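PDB 4B4Y: neuroglobin from Symsagittifera roscoffensis, which binds haem through the globin fold and holds molecular oxygen at the haem, probably serving in oxygen transport, storage or sensing. Local coordinates for the interface of chains A and B. Numbering follows the deposited sequence. Chains: chain A/B, Neuroglobin.

The interface of chains A and B. Residues chain A 52, 65, 67; chain B 98, 101-102.
The epsilon nitrogen NE of A:Arg67 gives a hydrogen bond to the hydroxyl OG of B:Ser98, 3.2 Å away, a direct polar link across the patch, where the start of helix 66-83 and the loops before it in one chain meet the 3-10 helix 97-102 of the other. The bond is bent, 140° at the hydrogen, and the hydroxyl lies somewhat out of the guanidinium plane. The arginine reaches it with an extended chain from CG to NE (chi2 -168°, chi3 -178°), which sets out from the first turn of its helix. Crossing that chain at about a right angle, the B:Met102 side chain puts its methyl CE over one face of the guanidinium group, toward the rim, and 3.5 Å from CD of A:Arg67. CE also comes within 3.4 Å of NE of A:Arg67. With alanine here instead of A:Arg67, the B:Ser98 hydroxyl would probably lose this donor and the B:Met102 methyl the flat surface it packs on. A:His65 turns the edge of its imidazole to CB of B:Ser98, with CE1 3.9 Å from that carbon; the approach of NE2 is modelled too close to be relied on. The other ring nitrogen, ND1, accepts the backbone N-H of A:Arg67, which is tilted from the ring plane, a bond that helps fix the rotation of the imidazole. Nearer the base of B:Met102, CG lies 4.0 Å from CA of A:Trp52; the indole itself turns back into its own chain, one face under the carbonyl oxygen of A:Arg67. The contact recurs about a two-fold axis, though the crystal alone does not show that this dimer forms in solution. A water bridges the backbones, 2.8 Å from O of A:Trp52 and 3.1 Å from O of B:Ser98.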
# COMPACT_ATOMS: atom_id res chain seq x y z
N TRP A 52 -4.71 -0.36 -3.92
CA TRP A 52 -5.94 0.21 -3.52
C TRP A 52 -6.88 0.55 -4.67
O TRP A 52 -8.03 1.00 -4.44
CB TRP A 52 -5.62 1.48 -2.77
CG TRP A 52 -4.62 2.31 -3.46
CD1 TRP A 52 -3.26 2.35 -3.24
CD2 TRP A 52 -4.89 3.26 -4.55
NE1 TRP A 52 -2.68 3.34 -4.11
CE2 TRP A 52 -3.66 3.89 -4.90
CE3 TRP A 52 -6.06 3.67 -5.21
CZ2 TRP A 52 -3.57 4.85 -5.93
CZ3 TRP A 52 -5.97 4.63 -6.21
CH2 TRP A 52 -4.73 5.22 -6.55
N HIS A 65 -12.29 8.41 -3.76
CA HIS A 65 -11.91 7.48 -2.69
C HIS A 65 -10.80 8.04 -1.80
O HIS A 65 -9.77 8.51 -2.28
CB HIS A 65 -11.43 6.11 -3.20
CG HIS A 65 -11.27 5.10 -2.10
ND1 HIS A 65 -10.61 5.38 -0.92
CD2 HIS A 65 -11.66 3.81 -2.00
CE1 HIS A 65 -10.65 4.33 -0.12
NE2 HIS A 65 -11.27 3.36 -0.76
N ARG A 67 -8.38 6.52 -0.33
CA ARG A 67 -7.08 5.95 -0.71
C ARG A 67 -6.43 6.56 -2.02
O ARG A 67 -5.23 6.65 -2.13
CB ARG A 67 -7.21 4.44 -0.82
CG ARG A 67 -7.46 3.88 0.61
CD ARG A 67 -7.32 2.41 0.68
NE ARG A 67 -7.59 1.83 2.02
CZ ARG A 67 -6.65 1.45 2.90
NH1 ARG A 67 -5.32 1.62 2.66
NH2 ARG A 67 -7.06 0.89 4.06
N SER B 98 -13.37 -0.93 1.40
CA SER B 98 -12.24 -0.81 0.46
C SER B 98 -11.19 -1.95 0.46
O SER B 98 -10.28 -1.91 -0.41
CB SER B 98 -11.53 0.56 0.56
OG SER B 98 -10.51 0.62 1.57
N ALA B 101 -11.21 -4.51 -3.02
CA ALA B 101 -10.49 -4.14 -4.19
C ALA B 101 -9.01 -4.51 -4.08
O ALA B 101 -8.34 -4.67 -5.11
CB ALA B 101 -10.63 -2.60 -4.39
N MET B 102 -8.47 -4.59 -2.87
CA MET B 102 -7.11 -5.05 -2.71
C MET B 102 -7.02 -6.57 -2.78
O MET B 102 -5.97 -7.09 -3.05
CB MET B 102 -6.44 -4.55 -1.42
CG MET B 102 -6.59 -2.99 -1.22
SD MET B 102 -6.27 -2.55 0.47
CE MET B 102 -7.27 -1.11 0.42
O HOH W 1 -9.81 0.59 -2.25